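Local coordinates for F5/8 type C domain protein (Bacteroides ovatus, PDB 4ZRX) that probably hydrolyses alpha-L-fucosidic bonds in glycans, as a putative alpha-L-fucosidase with a TIM-barrel domain and, further along the chain, an F5/8 type C domain, at residues E153-S158 / K195-D200; P106-K111 / F165-T170; F141-S146 / H180-D185; T242-G247 / L259-K264; E65-F70 / T110-A115. One frame throughout, in Å; residues are numbered along the deposited sequence.

Contact 1: residues E153-S158 / K195-D200; sequences ECYGDS and KKQVYD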
# COMPACT_ATOMS: atom_id res chain seq x y z
N GLU A 153 24.98 15.95 -15.31
CA GLU A 153 25.05 17.13 -16.15
C GLU A 153 24.37 16.88 -17.48
O GLU A 153 23.80 17.79 -18.05
CB GLU A 153 26.51 17.49 -16.38
CG GLU A 153 26.77 18.71 -17.22
CD GLU A 153 28.27 18.99 -17.39
OE1 GLU A 153 29.10 18.15 -16.91
OE2 GLU A 153 28.63 20.04 -17.99
N CYS A 154 24.43 15.63 -17.97
CA CYS A 154 23.93 15.34 -19.31
C CYS A 154 22.43 15.10 -19.33
O CYS A 154 21.88 14.91 -20.41
CB CYS A 154 24.69 14.18 -19.96
SG CYS A 154 24.36 12.56 -19.15
N TYR A 155 21.76 15.10 -18.15
CA TYR A 155 20.29 14.95 -18.12
C TYR A 155 19.63 16.07 -18.91
O TYR A 155 19.88 17.24 -18.65
CB TYR A 155 19.71 14.95 -16.69
CG TYR A 155 18.23 14.63 -16.68
CD1 TYR A 155 17.79 13.31 -16.81
CD2 TYR A 155 17.27 15.63 -16.55
CE1 TYR A 155 16.44 13.00 -16.78
CE2 TYR A 155 15.96 15.34 -16.55
CZ TYR A 155 15.51 14.01 -16.68
OH TYR A 155 14.16 13.74 -16.69
N GLY A 156 18.80 15.70 -19.88
CA GLY A 156 18.10 16.65 -20.70
C GLY A 156 18.82 16.94 -22.02
O GLY A 156 18.27 17.58 -22.88
N ASP A 157 20.06 16.47 -22.17
CA ASP A 157 20.74 16.35 -23.50
C ASP A 157 20.40 14.92 -23.90
O ASP A 157 21.18 13.99 -23.65
CB ASP A 157 22.28 16.57 -23.32
CG ASP A 157 23.11 16.33 -24.60
OD1 ASP A 157 22.54 15.87 -25.61
OD2 ASP A 157 24.36 16.59 -24.56
N SER A 158 19.26 14.73 -24.53
CA SER A 158 18.62 13.40 -24.54
C SER A 158 19.49 12.20 -24.94
O SER A 158 19.52 11.21 -24.21
CB SER A 158 17.29 13.41 -25.30
OG SER A 158 16.36 14.31 -24.70
N LYS A 195 14.65 20.87 -17.32
CA LYS A 195 15.27 19.97 -18.32
C LYS A 195 14.28 19.00 -18.96
O LYS A 195 13.43 18.45 -18.27
CB LYS A 195 16.43 19.23 -17.67
CG LYS A 195 17.39 20.19 -16.96
CD LYS A 195 18.63 19.51 -16.51
CE LYS A 195 19.39 20.36 -15.50
NZ LYS A 195 19.97 19.50 -14.43
N LYS A 196 14.41 18.79 -20.28
CA LYS A 196 13.44 18.00 -21.03
C LYS A 196 14.07 16.77 -21.66
O LYS A 196 14.56 16.80 -22.79
CB LYS A 196 12.79 18.84 -22.11
CG LYS A 196 11.78 19.82 -21.59
CD LYS A 196 11.04 20.42 -22.79
CE LYS A 196 10.06 21.50 -22.40
NZ LYS A 196 9.81 22.43 -23.55
N GLN A 197 13.99 15.65 -20.96
CA GLN A 197 14.62 14.44 -21.42
C GLN A 197 13.63 13.64 -22.24
O GLN A 197 12.51 13.44 -21.80
CB GLN A 197 15.05 13.62 -20.19
CG GLN A 197 15.71 12.30 -20.50
CD GLN A 197 17.01 12.40 -21.29
OE1 GLN A 197 17.77 13.37 -21.14
NE2 GLN A 197 17.27 11.39 -22.12
N VAL A 198 14.06 13.15 -23.40
CA VAL A 198 13.25 12.23 -24.19
C VAL A 198 13.94 10.91 -24.03
O VAL A 198 15.04 10.69 -24.56
CB VAL A 198 13.14 12.66 -25.69
CG1 VAL A 198 12.35 11.67 -26.49
CG2 VAL A 198 12.52 14.07 -25.77
N TYR A 199 13.32 10.04 -23.25
CA TYR A 199 13.92 8.77 -22.92
C TYR A 199 13.82 7.75 -24.07
O TYR A 199 12.76 7.63 -24.68
CB TYR A 199 13.19 8.19 -21.74
CG TYR A 199 13.27 9.03 -20.50
CD1 TYR A 199 14.39 8.97 -19.69
CD2 TYR A 199 12.22 9.85 -20.11
CE1 TYR A 199 14.47 9.72 -18.53
CE2 TYR A 199 12.27 10.60 -18.92
CZ TYR A 199 13.43 10.49 -18.13
OH TYR A 199 13.52 11.20 -16.96
N ASP A 200 14.87 6.96 -24.26
CA ASP A 200 14.83 5.85 -25.22
C ASP A 200 14.42 4.58 -24.49
O ASP A 200 15.21 3.66 -24.25
CB ASP A 200 16.20 5.67 -25.90
CG ASP A 200 16.12 4.76 -27.13
OD1 ASP A 200 15.15 4.01 -27.32
OD2 ASP A 200 17.10 4.80 -27.90
O HOH W 1 12.76 15.90 -18.32

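Contact 2: residues P106-K111 / F165-T170; sequences PTATTK and FIRQLT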
# COMPACT_ATOMS: atom_id res chain seq x y z
N PRO A 106 29.64 1.68 -7.29
CA PRO A 106 30.72 2.51 -7.90
C PRO A 106 30.65 2.44 -9.41
O PRO A 106 31.46 1.73 -10.07
CB PRO A 106 32.00 1.84 -7.40
CG PRO A 106 31.62 0.40 -7.12
CD PRO A 106 30.15 0.47 -6.63
N THR A 107 29.69 3.14 -9.97
CA THR A 107 29.49 3.20 -11.40
C THR A 107 30.68 3.86 -12.12
O THR A 107 31.28 4.81 -11.63
CB THR A 107 28.21 3.96 -11.71
OG1 THR A 107 27.96 4.04 -13.12
CG2 THR A 107 28.19 5.35 -11.12
N ALA A 108 30.96 3.41 -13.33
CA ALA A 108 31.96 4.07 -14.19
C ALA A 108 31.39 5.37 -14.77
O ALA A 108 32.11 6.15 -15.38
CB ALA A 108 32.36 3.13 -15.34
N THR A 109 30.09 5.65 -14.58
CA THR A 109 29.43 6.73 -15.31
C THR A 109 29.53 8.11 -14.67
O THR A 109 29.35 9.13 -15.36
CB THR A 109 27.93 6.48 -15.48
OG1 THR A 109 27.29 6.34 -14.19
CG2 THR A 109 27.68 5.26 -16.31
N THR A 110 29.76 8.13 -13.37
CA THR A 110 29.71 9.41 -12.61
C THR A 110 30.48 9.24 -11.33
O THR A 110 30.64 8.12 -10.83
CB THR A 110 28.27 9.84 -12.33
OG1 THR A 110 28.23 11.04 -11.57
CG2 THR A 110 27.49 8.77 -11.58
N LYS A 111 31.01 10.37 -10.85
CA LYS A 111 31.61 10.49 -9.54
C LYS A 111 30.60 10.55 -8.43
O LYS A 111 30.96 10.41 -7.27
CB LYS A 111 32.50 11.75 -9.45
CG LYS A 111 33.68 11.76 -10.37
CD LYS A 111 34.45 13.04 -10.17
CE LYS A 111 35.66 13.00 -11.05
NZ LYS A 111 36.49 14.20 -10.81
N PHE A 165 22.41 6.47 -19.12
CA PHE A 165 21.40 5.63 -18.46
C PHE A 165 21.57 4.17 -18.80
O PHE A 165 21.56 3.33 -17.92
CB PHE A 165 20.01 6.11 -18.79
CG PHE A 165 18.91 5.53 -17.86
CD1 PHE A 165 18.71 6.07 -16.60
CD2 PHE A 165 18.18 4.43 -18.24
CE1 PHE A 165 17.75 5.56 -15.76
CE2 PHE A 165 17.19 3.92 -17.42
CZ PHE A 165 16.99 4.49 -16.15
N ILE A 166 21.80 3.87 -20.09
CA ILE A 166 22.02 2.50 -20.47
C ILE A 166 23.29 2.00 -19.83
O ILE A 166 23.36 0.84 -19.48
CB ILE A 166 22.04 2.34 -22.05
CG1 ILE A 166 20.61 2.51 -22.55
CG2 ILE A 166 22.59 0.98 -22.47
CD1 ILE A 166 20.48 2.64 -24.05
N ARG A 167 24.34 2.84 -19.74
CA ARG A 167 25.56 2.34 -19.11
C ARG A 167 25.33 2.03 -17.65
O ARG A 167 25.79 0.99 -17.18
CB ARG A 167 26.75 3.28 -19.30
CG ARG A 167 27.34 3.11 -20.65
CD ARG A 167 28.31 4.25 -20.94
NE ARG A 167 29.36 4.44 -19.92
CZ ARG A 167 29.71 5.63 -19.42
NH1 ARG A 167 29.04 6.73 -19.75
NH2 ARG A 167 30.70 5.73 -18.55
N GLN A 168 24.58 2.87 -16.94
CA GLN A 168 24.20 2.54 -15.54
C GLN A 168 23.40 1.24 -15.40
O GLN A 168 23.69 0.36 -14.55
CB GLN A 168 23.43 3.68 -14.92
CG GLN A 168 24.28 4.92 -14.73
CD GLN A 168 23.58 6.02 -13.93
OE1 GLN A 168 22.34 6.12 -13.89
NE2 GLN A 168 24.36 6.91 -13.36
N LEU A 169 22.43 1.11 -16.28
CA LEU A 169 21.52 -0.05 -16.32
C LEU A 169 22.27 -1.30 -16.63
O LEU A 169 22.07 -2.30 -16.04
CB LEU A 169 20.42 0.23 -17.31
CG LEU A 169 19.36 -0.85 -17.53
CD1 LEU A 169 18.57 -1.06 -16.25
CD2 LEU A 169 18.48 -0.40 -18.68
N THR A 170 23.21 -1.23 -17.58
CA THR A 170 24.04 -2.36 -17.96
C THR A 170 24.90 -2.80 -16.81
O THR A 170 25.00 -3.95 -16.54
CB THR A 170 24.88 -2.02 -19.20
OG1 THR A 170 24.00 -1.70 -20.30
CG2 THR A 170 25.83 -3.17 -19.58
O HOH W 2 29.60 9.27 -18.03

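Contact 3: residues F141-S146 / H180-D185; sequences FGVYLS and HEVWFD. With EDO (1,2-ethanediol), chain B.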
# COMPACT_ATOMS: atom_id res chain seq x y z
N PHE A 141 15.82 -10.49 -6.47
CA PHE A 141 16.47 -9.17 -6.41
C PHE A 141 15.94 -8.37 -7.54
O PHE A 141 15.90 -8.85 -8.71
CB PHE A 141 17.99 -9.44 -6.54
CG PHE A 141 18.85 -8.25 -6.70
CD1 PHE A 141 19.20 -7.50 -5.62
CD2 PHE A 141 19.38 -7.95 -7.93
CE1 PHE A 141 20.12 -6.42 -5.76
CE2 PHE A 141 20.26 -6.87 -8.10
CZ PHE A 141 20.64 -6.12 -7.01
N GLY A 142 15.65 -7.12 -7.24
CA GLY A 142 15.23 -6.17 -8.23
C GLY A 142 15.91 -4.83 -8.01
O GLY A 142 16.41 -4.55 -6.94
N VAL A 143 15.94 -4.00 -9.06
CA VAL A 143 16.53 -2.69 -9.01
C VAL A 143 15.61 -1.56 -9.47
O VAL A 143 14.93 -1.69 -10.47
CB VAL A 143 17.88 -2.59 -9.75
CG1 VAL A 143 18.88 -3.55 -9.10
CG2 VAL A 143 17.70 -2.90 -11.18
N TYR A 144 15.71 -0.44 -8.77
CA TYR A 144 15.06 0.84 -9.07
C TYR A 144 16.20 1.73 -9.54
O TYR A 144 17.17 1.93 -8.83
CB TYR A 144 14.41 1.38 -7.82
CG TYR A 144 13.84 2.78 -7.87
CD1 TYR A 144 14.63 3.88 -7.93
CD2 TYR A 144 12.47 2.98 -7.71
CE1 TYR A 144 14.10 5.13 -7.95
CE2 TYR A 144 11.93 4.23 -7.66
CZ TYR A 144 12.76 5.34 -7.80
OH TYR A 144 12.33 6.63 -7.83
N LEU A 145 16.06 2.23 -10.77
CA LEU A 145 17.08 3.11 -11.35
C LEU A 145 16.33 4.32 -11.88
O LEU A 145 15.68 4.25 -12.92
CB LEU A 145 17.87 2.39 -12.44
CG LEU A 145 18.92 3.24 -13.14
CD1 LEU A 145 20.12 3.50 -12.25
CD2 LEU A 145 19.36 2.62 -14.45
N SER A 146 16.42 5.45 -11.16
CA SER A 146 15.56 6.62 -11.51
C SER A 146 15.84 7.20 -12.90
O SER A 146 16.99 7.62 -13.16
CB SER A 146 15.68 7.69 -10.46
OG SER A 146 14.93 8.82 -10.77
N HIS A 180 14.98 -9.71 -11.21
CA HIS A 180 13.60 -10.07 -11.55
C HIS A 180 12.68 -8.88 -11.87
O HIS A 180 11.64 -9.07 -12.48
CB HIS A 180 13.00 -10.95 -10.50
CG HIS A 180 13.37 -12.40 -10.65
ND1 HIS A 180 14.58 -12.92 -10.20
CD2 HIS A 180 12.72 -13.42 -11.24
CE1 HIS A 180 14.64 -14.21 -10.50
NE2 HIS A 180 13.51 -14.54 -11.12
N GLU A 181 13.06 -7.67 -11.46
CA GLU A 181 12.23 -6.51 -11.73
C GLU A 181 13.13 -5.30 -11.83
O GLU A 181 14.04 -5.17 -11.01
CB GLU A 181 11.14 -6.32 -10.62
CG GLU A 181 10.20 -5.11 -10.79
CD GLU A 181 8.94 -5.14 -9.94
OE1 GLU A 181 8.65 -6.16 -9.32
OE2 GLU A 181 8.18 -4.13 -10.00
N VAL A 182 12.84 -4.43 -12.81
CA VAL A 182 13.50 -3.17 -13.04
C VAL A 182 12.45 -2.07 -13.00
O VAL A 182 11.50 -2.11 -13.79
CB VAL A 182 14.23 -3.12 -14.41
CG1 VAL A 182 14.92 -1.83 -14.58
CG2 VAL A 182 15.25 -4.26 -14.44
N TRP A 183 12.57 -1.18 -12.00
CA TRP A 183 11.55 -0.20 -11.73
C TRP A 183 12.02 1.14 -12.28
O TRP A 183 13.08 1.64 -11.87
CB TRP A 183 11.38 -0.10 -10.21
CG TRP A 183 10.00 -0.02 -9.69
CD1 TRP A 183 9.18 -1.07 -9.45
CD2 TRP A 183 9.29 1.15 -9.23
NE1 TRP A 183 8.01 -0.66 -8.92
CE2 TRP A 183 8.05 0.69 -8.73
CE3 TRP A 183 9.52 2.52 -9.29
CZ2 TRP A 183 7.08 1.57 -8.20
CZ3 TRP A 183 8.59 3.37 -8.77
CH2 TRP A 183 7.39 2.90 -8.20
N PHE A 184 11.22 1.70 -13.20
CA PHE A 184 11.48 3.01 -13.78
C PHE A 184 10.37 3.97 -13.41
O PHE A 184 9.29 4.02 -14.01
CB PHE A 184 11.58 2.87 -15.30
CG PHE A 184 12.79 2.09 -15.81
CD1 PHE A 184 14.04 2.20 -15.24
CD2 PHE A 184 12.67 1.36 -16.99
CE1 PHE A 184 15.13 1.55 -15.77
CE2 PHE A 184 13.77 0.68 -17.56
CZ PHE A 184 15.02 0.76 -16.93
N ASP A 185 10.61 4.72 -12.34
CA ASP A 185 9.68 5.67 -11.80
C ASP A 185 9.34 6.71 -12.83
O ASP A 185 10.23 7.18 -13.56
CB ASP A 185 10.31 6.27 -10.58
CG ASP A 185 9.35 6.97 -9.68
OD1 ASP A 185 8.21 7.26 -10.10
OD2 ASP A 185 9.79 7.19 -8.52
C1 EDO B . 5.23 5.70 -9.67
O1 EDO B . 5.58 6.65 -8.66
C2 EDO B . 4.44 6.40 -10.77
O2 EDO B . 5.37 7.04 -11.66
O HOH W 3 16.66 -12.23 -8.60

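Contact 4: residues T242-G247 / L259-K264; sequences TVLTPG and LGVFSK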
# COMPACT_ATOMS: atom_id res chain seq x y z
N THR A 242 -6.19 -4.54 -19.79
CA THR A 242 -6.53 -3.14 -19.62
C THR A 242 -6.36 -2.34 -20.90
O THR A 242 -5.52 -2.66 -21.79
CB THR A 242 -5.69 -2.49 -18.46
OG1 THR A 242 -6.07 -1.13 -18.36
CG2 THR A 242 -4.16 -2.60 -18.69
N VAL A 243 -7.20 -1.33 -21.03
CA VAL A 243 -7.10 -0.36 -22.13
C VAL A 243 -5.99 0.68 -21.90
O VAL A 243 -5.67 1.48 -22.80
CB VAL A 243 -8.43 0.35 -22.35
CG1 VAL A 243 -9.51 -0.63 -22.63
CG2 VAL A 243 -8.82 1.24 -21.17
N LEU A 244 -5.47 0.77 -20.66
CA LEU A 244 -4.43 1.76 -20.36
C LEU A 244 -3.15 1.45 -21.12
O LEU A 244 -2.60 0.38 -20.96
CB LEU A 244 -4.17 1.87 -18.86
CG LEU A 244 -3.24 3.02 -18.42
CD1 LEU A 244 -3.84 4.38 -18.59
CD2 LEU A 244 -2.79 2.76 -16.93
N THR A 245 -2.66 2.41 -21.90
CA THR A 245 -1.52 2.21 -22.76
C THR A 245 -0.29 2.49 -21.90
O THR A 245 -0.16 3.59 -21.33
CB THR A 245 -1.54 3.13 -23.99
OG1 THR A 245 -2.72 2.91 -24.76
CG2 THR A 245 -0.30 2.87 -24.84
N PRO A 246 0.65 1.54 -21.84
CA PRO A 246 1.93 1.81 -21.17
C PRO A 246 2.55 3.11 -21.58
O PRO A 246 2.62 3.43 -22.78
CB PRO A 246 2.79 0.60 -21.55
CG PRO A 246 1.81 -0.48 -21.61
CD PRO A 246 0.57 0.13 -22.25
N GLY A 247 3.01 3.87 -20.58
CA GLY A 247 3.51 5.22 -20.79
C GLY A 247 4.75 5.30 -21.68
O GLY A 247 5.07 6.36 -22.22
N LEU A 259 -9.28 7.95 -24.52
CA LEU A 259 -10.14 7.02 -23.76
C LEU A 259 -10.53 7.51 -22.38
O LEU A 259 -11.38 6.89 -21.76
CB LEU A 259 -9.49 5.66 -23.62
CG LEU A 259 -9.20 4.87 -24.90
CD1 LEU A 259 -8.80 3.46 -24.57
CD2 LEU A 259 -10.34 4.89 -25.85
N GLY A 260 -9.94 8.60 -21.90
CA GLY A 260 -10.22 9.12 -20.57
C GLY A 260 -9.62 8.23 -19.47
O GLY A 260 -10.24 8.06 -18.44
N VAL A 261 -8.43 7.67 -19.70
CA VAL A 261 -7.80 6.79 -18.76
C VAL A 261 -6.42 7.33 -18.38
O VAL A 261 -5.76 8.12 -19.15
CB VAL A 261 -7.68 5.35 -19.27
CG1 VAL A 261 -9.04 4.76 -19.42
CG2 VAL A 261 -6.90 5.24 -20.55
N PHE A 262 -6.00 6.96 -17.17
CA PHE A 262 -4.73 7.41 -16.62
C PHE A 262 -4.52 6.50 -15.43
O PHE A 262 -5.48 5.80 -15.03
CB PHE A 262 -4.80 8.92 -16.21
CG PHE A 262 -6.05 9.30 -15.46
CD1 PHE A 262 -7.23 9.66 -16.13
CD2 PHE A 262 -6.09 9.25 -14.08
CE1 PHE A 262 -8.43 10.00 -15.39
CE2 PHE A 262 -7.23 9.57 -13.36
CZ PHE A 262 -8.42 9.95 -14.00
N SER A 263 -3.32 6.48 -14.89
CA SER A 263 -3.00 5.49 -13.87
C SER A 263 -3.95 5.40 -12.67
O SER A 263 -4.26 4.30 -12.26
CB SER A 263 -1.58 5.63 -13.39
OG SER A 263 -0.70 5.50 -14.49
N LYS A 264 -4.41 6.55 -12.16
CA LYS A 264 -5.27 6.63 -11.03
C LYS A 264 -6.79 6.42 -11.38
O LYS A 264 -7.59 6.36 -10.52
CB LYS A 264 -5.11 8.02 -10.36
CG LYS A 264 -5.73 8.18 -8.99
CD LYS A 264 -5.42 9.61 -8.46
CE LYS A 264 -6.21 9.98 -7.22
NZ LYS A 264 -5.73 9.28 -6.07

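Contact 5: residues E65-F70 / T110-A115; sequences EDPALF and TKHSVA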
# COMPACT_ATOMS: atom_id res chain seq x y z
N GLU A 65 23.64 17.30 -3.28
CA GLU A 65 24.14 16.74 -2.05
C GLU A 65 25.63 16.37 -2.18
O GLU A 65 26.09 15.90 -3.23
CB GLU A 65 23.40 15.46 -1.65
CG GLU A 65 21.94 15.71 -1.26
CD GLU A 65 20.95 15.86 -2.42
OE1 GLU A 65 21.33 15.64 -3.62
OE2 GLU A 65 19.78 16.19 -2.08
N ASP A 66 26.33 16.55 -1.07
CA ASP A 66 27.74 16.18 -0.97
C ASP A 66 27.80 14.65 -0.74
O ASP A 66 27.31 14.18 0.29
CB ASP A 66 28.36 16.93 0.22
CG ASP A 66 29.83 16.70 0.35
OD1 ASP A 66 30.38 15.79 -0.31
OD2 ASP A 66 30.46 17.46 1.12
N PRO A 67 28.46 13.86 -1.64
CA PRO A 67 28.58 12.40 -1.30
C PRO A 67 29.15 12.07 0.03
O PRO A 67 28.98 10.96 0.51
CB PRO A 67 29.54 11.86 -2.38
CG PRO A 67 29.41 12.79 -3.47
CD PRO A 67 29.21 14.18 -2.86
N ALA A 68 29.89 12.99 0.63
CA ALA A 68 30.41 12.85 1.98
C ALA A 68 29.35 12.52 3.02
O ALA A 68 29.65 11.91 4.02
CB ALA A 68 31.17 14.09 2.42
N LEU A 69 28.11 12.92 2.77
CA LEU A 69 27.05 12.69 3.72
C LEU A 69 26.63 11.22 3.77
O LEU A 69 26.06 10.79 4.77
CB LEU A 69 25.85 13.51 3.34
CG LEU A 69 26.10 15.00 3.53
CD1 LEU A 69 24.88 15.76 3.02
CD2 LEU A 69 26.34 15.29 4.98
N PHE A 70 26.89 10.49 2.68
CA PHE A 70 26.55 9.03 2.66
C PHE A 70 27.53 8.28 3.51
O PHE A 70 28.67 7.99 3.10
CB PHE A 70 26.50 8.45 1.26
CG PHE A 70 26.04 7.02 1.26
CD1 PHE A 70 24.70 6.74 1.40
CD2 PHE A 70 26.93 5.99 1.25
CE1 PHE A 70 24.22 5.43 1.44
CE2 PHE A 70 26.47 4.68 1.29
CZ PHE A 70 25.11 4.41 1.38
N THR A 110 29.76 8.13 -13.37
CA THR A 110 29.71 9.41 -12.61
C THR A 110 30.48 9.24 -11.33
O THR A 110 30.64 8.12 -10.83
CB THR A 110 28.27 9.84 -12.33
OG1 THR A 110 28.23 11.04 -11.57
CG2 THR A 110 27.49 8.77 -11.58
N LYS A 111 31.01 10.37 -10.85
CA LYS A 111 31.61 10.49 -9.54
C LYS A 111 30.60 10.55 -8.43
O LYS A 111 30.96 10.41 -7.27
CB LYS A 111 32.50 11.75 -9.45
CG LYS A 111 33.68 11.76 -10.37
CD LYS A 111 34.45 13.04 -10.17
CE LYS A 111 35.66 13.00 -11.05
NZ LYS A 111 36.49 14.20 -10.81
N HIS A 112 29.33 10.77 -8.76
CA HIS A 112 28.31 11.00 -7.75
C HIS A 112 27.78 9.64 -7.30
O HIS A 112 26.68 9.20 -7.69
CB HIS A 112 27.21 11.88 -8.32
CG HIS A 112 26.36 12.48 -7.27
ND1 HIS A 112 26.90 13.25 -6.26
CD2 HIS A 112 25.02 12.49 -7.08
CE1 HIS A 112 25.92 13.69 -5.49
NE2 HIS A 112 24.79 13.21 -5.93
N SER A 113 28.59 8.99 -6.49
CA SER A 113 28.32 7.64 -6.02
C SER A 113 29.01 7.35 -4.73
O SER A 113 29.81 8.16 -4.25
CB SER A 113 28.80 6.63 -7.04
OG SER A 113 30.25 6.43 -6.94
N VAL A 114 28.78 6.15 -4.23
CA VAL A 114 29.47 5.66 -3.04
C VAL A 114 31.01 5.69 -3.13
O VAL A 114 31.68 5.74 -2.13
CB VAL A 114 29.03 4.23 -2.66
CG1 VAL A 114 27.63 4.31 -2.07
CG2 VAL A 114 29.15 3.28 -3.88
N ALA A 115 31.52 5.65 -4.33
CA ALA A 115 33.00 5.75 -4.55
C ALA A 115 33.57 7.08 -4.06
O ALA A 115 34.77 7.17 -3.71
CB ALA A 115 33.33 5.50 -6.01
O HOH W 4 22.50 13.47 -4.56

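Contact 1: residues E153-S158 / K195-D200
Gln197 reaches Gly156 and Ser158 by two torsions: CG stands anti to the backbone N (chi1 179°), and a bend at chi2 (62°) carries CD round toward the facing loop. The amide then works with both ends. Its OE1 accepts from Gly156 N at 2.8 Å, while its NE2 donates to Ser158 O at 3.1 Å, in the carbonyl plane and on a lone pair. A glutamine suits this place because one flat group offers an acceptor and a donor to two main-chain atoms of opposite kind; an alanine here would probably leave Gly156 N without this acceptor and Ser158 O without this donor. Gly156 is the third residue of a type II beta turn from Cys154 to Asp157, where a side chain would jam against the preceding carbonyl oxygen. Both segments belong to loops that follow adjacent parallel strands of the TIM barrel, 140-145 and 181-184, and lead into helices 158-174 and 201-211. At the helix start Ser158 OG accepts from Val198 N at 2.9 Å. Gln197 CB lies 3.6 Å from Tyr155 CZ, oblique to the ring. Tyr155 OH is hydrogen-bonded to Tyr199 OH at 2.6 Å, in the plane of the Tyr155 ring, either hydroxyl being able to donate. A water joins Tyr155 OH to Lys195 O and Gln197 N, and Asn188 ND2 also bonds to the same hydroxyl.

Contact 2: residues P106-K111 / F165-T170
The guanidinium of Arg167 turns one face to Thr109, whose CG2 methyl stands 3.7 Å above the plane, over its centre; at its edge, in plane, lies a water that accepts from Arg167 NH1 and donates to Thr109 O. Arg167 was modelled in two positions, so this holds for one of them. The amide of Gln168 is the other flat group, and it meets the same threonine in its own plane: NE2 donates to Thr109 OG1 at 3.1 Å, the oxygen only 6° out. Threonine suits the place because its two branches part company: OG1 sits between the backbone N and the carbonyl carbon (chi1 59°) and takes the glutamine, while CG2, anti to the carbonyl carbon, takes the arginine. OG1 also donates to Thr107 OG1 at 2.6 Å, and that oxygen accepts from Thr109 N at 3.0 Å, an ST turn. Thr107 OG1 is bonded in turn to Glu171, and Gln168 OE1 accepts from Lys97 NZ. Helix 158-174 thus holds the loop after strand 91-97 with its Arg167 and Gln168, while Phe165 and Leu169 pack on strands 140-145 and 181-184, and Ile166 and Thr170 lean on helix 201-211.

Contact 3: residues F141-S146 / H180-D185
Tyr144 and Trp183 stand on the same side of a parallel strand pair, their ring planes 20° apart but slid so that they barely overlap. Tyr144 CG stands anti to the backbone N (chi1 172°), and from there the ring brings CE2 obliquely to Trp183 CE3 at 3.4 Å. Beyond the rings Tyr144 OH donates to Asp185 OD2 at 2.7 Å, on the anti lone pair, with the carboxylate turned 76° from the tyrosine ring. Asp185 OD1 accepts from both hydroxyls of an ethanediol and from Ala187 N; the diol's C1 also touches Trp183 CH2. Trp183 NE1 is hydrogen-bonded to Glu286 OE1 of strand 279-290. On the other side Val143 and Val182, slim and branched, meet through their CG2 methyls at 4.3 Å. Main-chain bonds such as Trp183 N to Val143 O, 2.9 Å, hold the register. Strand 140-145, helix 158-174 and strand 181-184 form a beta-alpha-beta unit of the TIM barrel, whose pockets open at the C-terminal strand ends, where Asp185 and the diol lie.

Contact 4: residues T242-G247 / L259-K264
Val243 fits between two side chains of the facing segment, Leu259 and Val261. Its CB rests 3.8 Å from Leu259 CD1, and its CG2 meets Val261 CG1 at 3.9 Å, the two valines crossing at about a right angle. Val261 is in turn a fork with each prong occupied: CG1 against Val243, CG2 against Leu244 CD1 at 3.7 Å. Leucine suits position 244 because its branched end spreads over more than one neighbour. CG lies anti to the backbone N (chi1 -172°), and from it CD1 settles on the main chain of Phe262, 3.7 Å from its N, while CD2 leans toward Ser263 CA. The touching surfaces are chiefly aliphatic, methyls and methines interleaved. The two segments flank helix 252-259, the first following strand 241-242, which pairs antiparallel with strand 279-290, and the second leaving the helix end. Gly260 closes that end in a Schellman motif, with a positive phi of 72° that a residue bearing CB adopts less readily, and it turns the chain so that Val261 faces back to the first segment. There Thr242 OG1 accepts from Leu244 N at 3.0 Å, an ST turn that fixes the bend bearing Val243 and Leu244. Farther round, Ile273 touches both Val243 and Val261, Leu280 of strand 279-290 packs on Val243, and Asn256 OD1 accepts from Thr245 N.

Contact 5: residues E65-F70 / T110-A115
His112 presents the edge of its ring to Glu65, with CE1 3.2 Å from Glu65 O and that oxygen near the ring plane. His112 CG lies anti to the backbone N (chi1 -163°), which swings the ring toward Glu65 and Pro67. Pro67 crosses the histidine at about a right angle, its CG 3.8 Å from His112 ND1. Phe70 and Val114 lie side by side and point the same way, with Phe70 CE2 3.6 Å from Val114 CG1. A water bridges the segments: it donates to Glu65 OE1 at 2.6 Å and is hydrogen-bonded to His112 NE2 at 2.7 Å. Histidine suits the place as a flat ring whose edge takes Glu65 O while NE2 bonds to the water; an alanine here would probably leave that water without its ring partner and open a gap beside Pro67 and Phe102, which packs edge-to-face with the imidazole. The next shell fixes these groups. Glu65 OE2 is held by Asp62 N and a salt bridge to Arg58, and its OE1 accepts from Gly63 N. His112 N donates to Thr110 OG1 in an ST turn. On the other segment Asp66 OD1 accepts from Ala68 N, an Asx turn that opens the 3-10 segment 67-69 leading to Phe70. The contact joins two loops that follow neighbouring parallel strands, 44-48 and 91-97, an arrangement characteristic of the beta-alpha loops of a TIM barrel.

From the N terminus, contact 5 comes first, closing the loop that runs through helix 77-86 and strand 91-97. Contact 2 begins on the segment where contact 5 ends, sharing Thr110 and Lys111, and carries that loop on to helix 158-174. Contacts 1, 2 and 3 cross one another, their segments alternating along the chain: contact 3 pairs strands 140-145 and 181-184, contact 1 ties the loops beyond those strands, and contact 2 touches contact 3 where Phe165 packs on Leu145 and Phe184. Contact 4 follows in series, closing a short loop round helix 252-259, its centre about 38 Å from that of contact 5. All five belong to the TIM barrel and its loops.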